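Local structure of ADP/ATP-dependent NAD(P)H-hydrate dehydratase (Bacillus subtilis, 3RPZ) at residues G210-G215 and Y244-C249. The protein probably repairs hydrated NAD(P)H by catalysing its dehydration back to NAD(P)H at the expense of ADP or ATP. Residues are numbered along the deposited sequence; the frame is centred on the assembly and turned at random.
Sequences GALAKG and YLHGAC. With AMP (adenosine monophosphate), chain C.
NE2 of His246 donates a hydrogen bond to the backbone O of Thr217, and this fixes the ring so that CE1 comes up to Leu212 CD2, 3.9 Å away. With CG anti to the backbone N (chi1 176°), the imidazole is carried off helix 235-256 toward the 210-215 loop. The other leucine methyl, CD1, rests on the helix backbone itself, 4.1 Å from Gly247 CA. Leu212 also lies against one face of the bound adenine: its CB is 3.4 Å from AMP N9, and its CD1 sits 3.5 Å from AMP N3. This is the nucleotide pocket of a ribokinase-like fold, whose loop after strand 202-204 runs under the base and then enters helix 217-231. Gly210 CA and Ala213 N lie on the same face of the purine, the latter 3.6 Å from AMP N7. At the ribose, His246 CE1 approaches AMP O3' to 3.3 Å. Cut back to an alanine here, the side chain of His246 would probably leave Thr217 O without its NE2 donor and open a gap beside Leu212 CD2 and AMP O3'. Leu267 of helix 264-277 touches both Leu212 and His246, while Leu221 and Met224 of helix 217-231 pack on the imidazole.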
ATOM      1  N   GLY A 210      -4.531  26.418  -0.283  1.00 15.31           N
ATOM      2  CA  GLY A 210      -5.736  25.722  -0.690  1.00 15.44           C
ATOM      3  C   GLY A 210      -5.550  24.246  -1.008  1.00 15.40           C
ATOM      4  O   GLY A 210      -6.532  23.526  -1.199  1.00 14.49           O
ATOM      5  N   ALA A 211      -4.326  23.752  -1.042  1.00 14.72           N
ATOM      6  CA  ALA A 211      -4.124  22.292  -1.136  1.00 14.50           C
ATOM      7  C   ALA A 211      -4.773  21.588   0.017  1.00 14.47           C
ATOM      8  O   ALA A 211      -5.164  20.412  -0.091  1.00 14.04           O
ATOM      9  CB  ALA A 211      -2.661  21.923  -1.271  1.00 15.01           C
ATOM     10  N   LEU A 212      -4.899  22.269   1.146  1.00 13.58           N
ATOM     11  CA  LEU A 212      -5.525  21.708   2.352  1.00 13.79           C
ATOM     12  C   LEU A 212      -7.041  21.678   2.307  1.00 13.26           C
ATOM     13  O   LEU A 212      -7.671  21.068   3.173  1.00 13.37           O
ATOM     14  CB  LEU A 212      -5.050  22.452   3.618  1.00 13.45           C
ATOM     15  CG  LEU A 212      -3.573  22.329   3.911  1.00 13.04           C
ATOM     16  CD1 LEU A 212      -3.191  23.298   5.021  1.00 14.10           C
ATOM     17  CD2 LEU A 212      -3.201  20.894   4.281  1.00 13.91           C
ATOM     18  N   ALA A 213      -7.636  22.336   1.322  1.00 13.72           N
ATOM     19  CA  ALA A 213      -9.105  22.457   1.206  1.00 13.62           C
ATOM     20  C   ALA A 213      -9.736  21.218   0.557  1.00 14.33           C
ATOM     21  O   ALA A 213     -10.260  21.254  -0.551  1.00 14.29           O
ATOM     22  CB  ALA A 213      -9.464  23.734   0.440  1.00 14.71           C
ATOM     23  N   LYS A 214      -9.569  20.099   1.271  1.00 12.96           N
ATOM     24  CA  LYS A 214     -10.002  18.778   0.746  1.00 13.07           C
ATOM     25  C   LYS A 214     -10.198  17.857   1.922  1.00 13.05           C
ATOM     26  O   LYS A 214      -9.477  17.912   2.912  1.00 13.56           O
ATOM     27  CB  LYS A 214      -9.016  18.219  -0.256  1.00 12.96           C
ATOM     28  CG  LYS A 214      -9.562  17.046  -1.084  1.00 13.35           C
ATOM     29  CD  LYS A 214      -8.579  16.473  -2.052  1.00 12.91           C
ATOM     30  CE  LYS A 214      -8.181  17.430  -3.171  1.00 12.94           C
ATOM     31  NZ  LYS A 214      -7.039  16.907  -3.964  1.00 12.44           N
ATOM     32  N   GLY A 215     -11.143  16.941   1.786  1.00 13.21           N
ATOM     33  CA  GLY A 215     -11.461  15.997   2.841  1.00 13.22           C
ATOM     34  C   GLY A 215     -10.244  15.277   3.400  1.00 12.78           C
ATOM     35  O   GLY A 215      -9.427  14.728   2.664  1.00 13.34           O
ATOM     36  N   TYR A 244       1.273  24.654  12.593  1.00 13.39           N
ATOM     37  CA  TYR A 244       2.273  25.261  11.709  1.00 14.13           C
ATOM     38  C   TYR A 244       2.865  24.256  10.736  1.00 13.34           C
ATOM     39  O   TYR A 244       2.902  24.486   9.532  1.00 14.61           O
ATOM     40  CB  TYR A 244       3.404  25.921  12.535  1.00 14.82           C
ATOM     41  CG  TYR A 244       4.419  26.672  11.731  1.00 15.67           C
ATOM     42  CD1 TYR A 244       5.351  26.003  10.965  1.00 16.02           C
ATOM     43  CD2 TYR A 244       4.429  28.039  11.738  1.00 15.21           C
ATOM     44  CE1 TYR A 244       6.278  26.716  10.191  1.00 16.18           C
ATOM     45  CE2 TYR A 244       5.359  28.743  10.997  1.00 16.80           C
ATOM     46  CZ  TYR A 244       6.256  28.051  10.222  1.00 16.08           C
ATOM     47  OH  TYR A 244       7.199  28.810   9.440  1.00 19.69           O
ATOM     48  N   LEU A 245       3.318  23.133  11.250  1.00 13.58           N
ATOM     49  CA  LEU A 245       3.951  22.141  10.378  1.00 13.69           C
ATOM     50  C   LEU A 245       2.964  21.521   9.411  1.00 13.38           C
ATOM     51  O   LEU A 245       3.324  21.219   8.287  1.00 13.54           O
ATOM     52  CB  LEU A 245       4.717  21.104  11.203  1.00 14.32           C
ATOM     53  CG  LEU A 245       5.983  21.653  11.858  1.00 13.81           C
ATOM     54  CD1 LEU A 245       6.584  20.650  12.855  1.00 17.24           C
ATOM     55  CD2 LEU A 245       7.055  22.117  10.863  1.00 17.98           C
ATOM     56  N   HIS A 246       1.720  21.316   9.843  1.00 12.73           N
ATOM     57  CA  HIS A 246       0.641  20.832   8.950  1.00 13.62           C
ATOM     58  C   HIS A 246       0.527  21.739   7.736  1.00 13.05           C
ATOM     59  O   HIS A 246       0.570  21.257   6.599  1.00 13.43           O
ATOM     60  CB  HIS A 246      -0.622  20.749   9.772  1.00 13.16           C
ATOM     61  CG  HIS A 246      -1.871  20.373   9.052  1.00 13.21           C
ATOM     62  ND1 HIS A 246      -2.783  21.325   8.621  1.00 13.99           N
ATOM     63  CD2 HIS A 246      -2.394  19.157   8.738  1.00 13.00           C
ATOM     64  CE1 HIS A 246      -3.836  20.677   8.107  1.00 13.48           C
ATOM     65  NE2 HIS A 246      -3.632  19.368   8.181  1.00 13.44           N
ATOM     66  N   GLY A 247       0.498  23.047   7.960  1.00 13.17           N
ATOM     67  CA  GLY A 247       0.433  23.987   6.846  1.00 13.28           C
ATOM     68  C   GLY A 247       1.710  23.990   6.028  1.00 13.90           C
ATOM     69  O   GLY A 247       1.676  24.079   4.796  1.00 14.23           O
ATOM     70  N   ALA A 248       2.872  23.901   6.680  1.00 14.29           N
ATOM     71  CA  ALA A 248       4.155  23.879   5.985  1.00 13.95           C
ATOM     72  C   ALA A 248       4.263  22.691   5.034  1.00 14.79           C
ATOM     73  O   ALA A 248       4.911  22.789   3.993  1.00 15.32           O
ATOM     74  CB  ALA A 248       5.316  23.902   6.986  1.00 14.95           C
ATOM     75  N   CYS A 249       3.661  21.567   5.396  1.00 13.59           N
ATOM     76  CA  CYS A 249       3.682  20.396   4.524  1.00 14.15           C
ATOM     77  C   CYS A 249       2.959  20.673   3.227  1.00 14.70           C
ATOM     78  O   CYS A 249       3.413  20.249   2.149  1.00 14.62           O
ATOM     79  CB  CYS A 249       3.085  19.186   5.215  1.00 13.99           C
ATOM     80  SG  CYS A 249       4.131  18.510   6.558  1.00 15.14           S
TER
HETATM   81  P   AMP C 278     -11.222  20.051   8.216  1.00 14.61           P
HETATM   82  O1P AMP C 278     -10.767  18.800   7.382  1.00 17.93           O
HETATM   83  O2P AMP C 278     -12.316  20.698   7.462  1.00 18.62           O
HETATM   84  O3P AMP C 278     -11.523  19.562   9.618  1.00 13.16           O
HETATM   85  O5' AMP C 278      -9.905  20.801   8.394  1.00 14.46           O
HETATM   86  C5' AMP C 278      -9.284  21.476   7.233  1.00 14.29           C
HETATM   87  C4' AMP C 278      -7.855  21.762   7.534  1.00 13.48           C
HETATM   88  O4' AMP C 278      -7.199  22.306   6.341  1.00 14.37           O
HETATM   89  C3' AMP C 278      -7.609  22.763   8.642  1.00 13.02           C
HETATM   90  O3' AMP C 278      -6.330  22.539   9.202  1.00 14.92           O
HETATM   91  C2' AMP C 278      -7.647  24.048   7.799  1.00 13.79           C
HETATM   92  O2' AMP C 278      -7.119  25.198   8.487  1.00 14.89           O
HETATM   93  C1' AMP C 278      -6.800  23.651   6.612  1.00 15.11           C
HETATM   94  N9  AMP C 278      -7.156  24.394   5.397  1.00 13.26           N
HETATM   95  C8  AMP C 278      -8.193  24.155   4.584  1.00 14.68           C
HETATM   96  N7  AMP C 278      -8.242  25.055   3.549  1.00 16.16           N
HETATM   97  C5  AMP C 278      -7.168  25.844   3.751  1.00 15.52           C
HETATM   98  C6  AMP C 278      -6.633  27.034   3.046  1.00 15.66           C
HETATM   99  N6  AMP C 278      -7.270  27.484   1.947  1.00 17.01           N
HETATM  100  N1  AMP C 278      -5.541  27.578   3.579  1.00 16.23           N
HETATM  101  C2  AMP C 278      -4.919  27.120   4.674  1.00 16.52           C
HETATM  102  N3  AMP C 278      -5.363  26.045   5.397  1.00 15.25           N
HETATM  103  C4  AMP C 278      -6.447  25.498   4.931  1.00 13.80           C